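Local coordinates for cysteine desulfurase (Fervidobacterium islandicum, PDB 6A6E), which catalyses the pyridoxal-phosphate-dependent removal of sulfur from cysteine, yielding alanine and an enzyme-bound persulfide that probably feeds iron-sulfur cluster assembly, at residues Gly262-Asp267 and Thr275-Pro280. Sequence-based numbering, arbitrary orientation.
Sequences GGEMID and TFNVLP
Asn-277 ND2 is held by two acceptors: it gives a nearly straight bond of 2.8 Å to Glu-264 O and another to a bound citric acid, probably from the crystallisation liquor. This closes the base of a beta-hairpin that reaches the second subunit of the dimer, where Gln-378 of that subunit bonds Asp-267 O. Asparagine suits the place because one flat group offers both donor and acceptor; CG lies anti to the backbone N (chi1 -152°), which brings ND2 to Glu-264 O, itself in the amide plane, while OD1 accepts a bent, local hydrogen bond from Val-278 N. Replaced by an alanine, the side chain would lose its amide, and Glu-264 O would probably be left without this donor and Val-278 N without OD1. Glu-264 itself sends OE1 to a salt bridge with Arg-66. Next along, Asn-277 N binds Met-265 O at 2.8 Å, and Asp-267 N binds Thr-275 O; these flank the antiparallel non-hydrogen-bonded pair Ile-266 and Phe-276. The flexible Met-265, bent at chi2 and chi3, runs beside Phe-276 in a Met-aromatic contact, with CE 3.6 Å from Phe-276 CD1. At the solvent side two waters serve Asp-267 OD2, one donating also to Phe-276 O at 2.8 Å.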
ATOM      1  N   GLY A 262      -0.419 -11.658  -9.309  1.00 15.69           N
ATOM      2  CA  GLY A 262      -1.444 -12.170  -8.435  1.00 16.37           C
ATOM      3  C   GLY A 262      -2.796 -12.037  -9.099  1.00 18.66           C
ATOM      4  O   GLY A 262      -2.928 -12.048 -10.331  1.00 19.54           O
ATOM      5  N   GLY A 263      -3.812 -11.867  -8.281  1.00 18.11           N
ATOM      6  CA  GLY A 263      -5.135 -11.761  -8.757  1.00 17.82           C
ATOM      7  C   GLY A 263      -5.409 -10.458  -9.418  1.00 17.49           C
ATOM      8  O   GLY A 263      -4.588  -9.507  -9.303  1.00 15.47           O
ATOM      9  N   GLU A 264      -6.487 -10.489 -10.210  1.00 15.58           N
ATOM     10  CA  GLU A 264      -7.005  -9.393 -11.041  1.00 17.34           C
ATOM     11  C   GLU A 264      -6.132  -9.000 -12.248  1.00 17.88           C
ATOM     12  O   GLU A 264      -6.669  -8.657 -13.288  1.00 20.86           O
ATOM     13  CB  GLU A 264      -7.294  -8.146 -10.197  1.00 17.48           C
ATOM     14  CG  GLU A 264      -7.700  -6.901 -10.978  1.00 18.35           C
ATOM     15  CD  GLU A 264      -9.002  -7.011 -11.773  1.00 22.71           C
ATOM     16  OE1 GLU A 264      -9.797  -7.952 -11.578  1.00 26.10           O
ATOM     17  OE2 GLU A 264      -9.267  -6.102 -12.584  1.00 23.48           O
ATOM     18  N   MET A 265      -4.829  -8.992 -12.092  1.00 16.65           N
ATOM     19  CA  MET A 265      -3.953  -8.620 -13.176  1.00 17.77           C
ATOM     20  C   MET A 265      -3.787  -9.699 -14.252  1.00 18.22           C
ATOM     21  O   MET A 265      -3.160  -9.441 -15.288  1.00 15.67           O
ATOM     22  CB  MET A 265      -2.587  -8.154 -12.653  1.00 17.57           C
ATOM     23  CG  MET A 265      -1.793  -9.132 -11.819  1.00 18.99           C
ATOM     24  SD  MET A 265      -0.889 -10.446 -12.670  1.00 17.37           S
ATOM     25  CE  MET A 265       0.288  -9.385 -13.530  1.00 17.95           C
ATOM     26  N   ILE A 266      -4.291 -10.902 -13.970  1.00 17.80           N
ATOM     27  CA  ILE A 266      -4.222 -12.012 -14.909  1.00 18.94           C
ATOM     28  C   ILE A 266      -5.460 -11.997 -15.814  1.00 20.61           C
ATOM     29  O   ILE A 266      -6.496 -11.276 -15.562  1.00 18.26           O
ATOM     30  CB  ILE A 266      -4.013 -13.406 -14.197  1.00 19.32           C
ATOM     31  CG1 ILE A 266      -5.002 -13.661 -13.073  1.00 18.87           C
ATOM     32  CG2 ILE A 266      -2.622 -13.481 -13.605  1.00 20.59           C
ATOM     33  CD1 ILE A 266      -6.440 -13.907 -13.541  1.00 20.11           C
ATOM     34  N   ASP A 267      -5.337 -12.758 -16.881  1.00 20.68           N
ATOM     35  CA  ASP A 267      -6.498 -13.088 -17.766  1.00 23.53           C
ATOM     36  C   ASP A 267      -6.698 -14.597 -17.577  1.00 23.81           C
ATOM     37  O   ASP A 267      -7.671 -14.990 -16.946  1.00 22.20           O
ATOM     38  CB  ASP A 267      -6.187 -12.699 -19.223  1.00 26.89           C
ATOM     39  CG  ASP A 267      -7.259 -13.207 -20.245  1.00 32.56           C
ATOM     40  OD1 ASP A 267      -8.298 -13.722 -19.812  1.00 31.17           O
ATOM     41  OD2 ASP A 267      -7.003 -13.103 -21.469  1.00 33.99           O
ATOM     42  N   THR A 275      -1.400 -15.480 -18.663  1.00 21.79           N
ATOM     43  CA  THR A 275      -1.497 -14.308 -19.500  1.00 22.56           C
ATOM     44  C   THR A 275      -2.170 -13.204 -18.635  1.00 23.28           C
ATOM     45  O   THR A 275      -2.702 -13.486 -17.535  1.00 16.30           O
ATOM     46  CB  THR A 275      -2.370 -14.597 -20.712  1.00 24.89           C
ATOM     47  OG1 THR A 275      -3.638 -15.006 -20.236  1.00 21.78           O
ATOM     48  CG2 THR A 275      -1.713 -15.739 -21.571  1.00 26.32           C
ATOM     49  N   PHE A 276      -2.112 -11.977 -19.136  1.00 22.52           N
ATOM     50  CA  PHE A 276      -2.411 -10.793 -18.330  1.00 21.57           C
ATOM     51  C   PHE A 276      -3.644 -10.086 -18.799  1.00 20.74           C
ATOM     52  O   PHE A 276      -4.035 -10.200 -19.935  1.00 21.47           O
ATOM     53  CB  PHE A 276      -1.231  -9.854 -18.367  1.00 19.91           C
ATOM     54  CG  PHE A 276       0.054 -10.470 -17.887  1.00 20.38           C
ATOM     55  CD1 PHE A 276       0.120 -11.167 -16.674  1.00 19.60           C
ATOM     56  CD2 PHE A 276       1.235 -10.320 -18.647  1.00 20.95           C
ATOM     57  CE1 PHE A 276       1.288 -11.758 -16.279  1.00 20.50           C
ATOM     58  CE2 PHE A 276       2.406 -10.889 -18.224  1.00 19.97           C
ATOM     59  CZ  PHE A 276       2.444 -11.570 -17.037  1.00 21.63           C
ATOM     60  N   ASN A 277      -4.292  -9.389 -17.894  1.00 18.21           N
ATOM     61  CA  ASN A 277      -5.460  -8.578 -18.174  1.00 19.07           C
ATOM     62  C   ASN A 277      -5.058  -7.336 -19.019  1.00 18.87           C
ATOM     63  O   ASN A 277      -3.883  -7.079 -19.247  1.00 17.67           O
ATOM     64  CB  ASN A 277      -6.047  -8.165 -16.820  1.00 18.99           C
ATOM     65  CG  ASN A 277      -7.502  -7.932 -16.842  1.00 20.52           C
ATOM     66  OD1 ASN A 277      -8.091  -7.673 -17.916  1.00 21.41           O
ATOM     67  ND2 ASN A 277      -8.115  -7.903 -15.622  1.00 18.87           N
ATOM     68  N   VAL A 278      -6.047  -6.603 -19.470  1.00 20.03           N
ATOM     69  CA  VAL A 278      -5.833  -5.315 -20.158  1.00 23.62           C
ATOM     70  C   VAL A 278      -5.408  -4.209 -19.188  1.00 22.52           C
ATOM     71  O   VAL A 278      -5.431  -4.420 -17.968  1.00 19.70           O
ATOM     72  CB  VAL A 278      -7.127  -4.870 -20.895  1.00 23.57           C
ATOM     73  CG1 VAL A 278      -7.541  -5.967 -21.890  1.00 25.43           C
ATOM     74  CG2 VAL A 278      -8.289  -4.573 -19.958  1.00 23.80           C
ATOM     75  N   LEU A 279      -5.072  -3.044 -19.729  1.00 21.79           N
ATOM     76  CA  LEU A 279      -4.685  -1.848 -18.949  1.00 22.56           C
ATOM     77  C   LEU A 279      -5.925  -1.276 -18.338  1.00 19.09           C
ATOM     78  O   LEU A 279      -6.964  -1.324 -18.964  1.00 20.51           O
ATOM     79  CB  LEU A 279      -4.082  -0.742 -19.839  1.00 24.46           C
ATOM     80  CG  LEU A 279      -2.767  -1.040 -20.572  1.00 29.29           C
ATOM     81  CD1 LEU A 279      -2.195   0.209 -21.228  1.00 30.38           C
ATOM     82  CD2 LEU A 279      -1.740  -1.634 -19.678  1.00 31.23           C
ATOM     83  N   PRO A 280      -5.873  -0.708 -17.139  1.00 18.57           N
ATOM     84  CA  PRO A 280      -4.708  -0.583 -16.242  1.00 17.84           C
ATOM     85  C   PRO A 280      -4.508  -1.774 -15.297  1.00 16.94           C
ATOM     86  O   PRO A 280      -3.522  -1.847 -14.548  1.00 13.92           O
ATOM     87  CB  PRO A 280      -5.119   0.611 -15.367  1.00 18.87           C
ATOM     88  CG  PRO A 280      -6.620   0.540 -15.276  1.00 19.02           C
ATOM     89  CD  PRO A 280      -7.049   0.023 -16.635  1.00 20.04           C
TER
HETATM   90  O   HOH W   1      -4.213 -11.979 -22.090  1.00 38.43           O
HETATM   91  O   HOH W   2      -5.342 -15.355 -22.151  1.00 45.09           O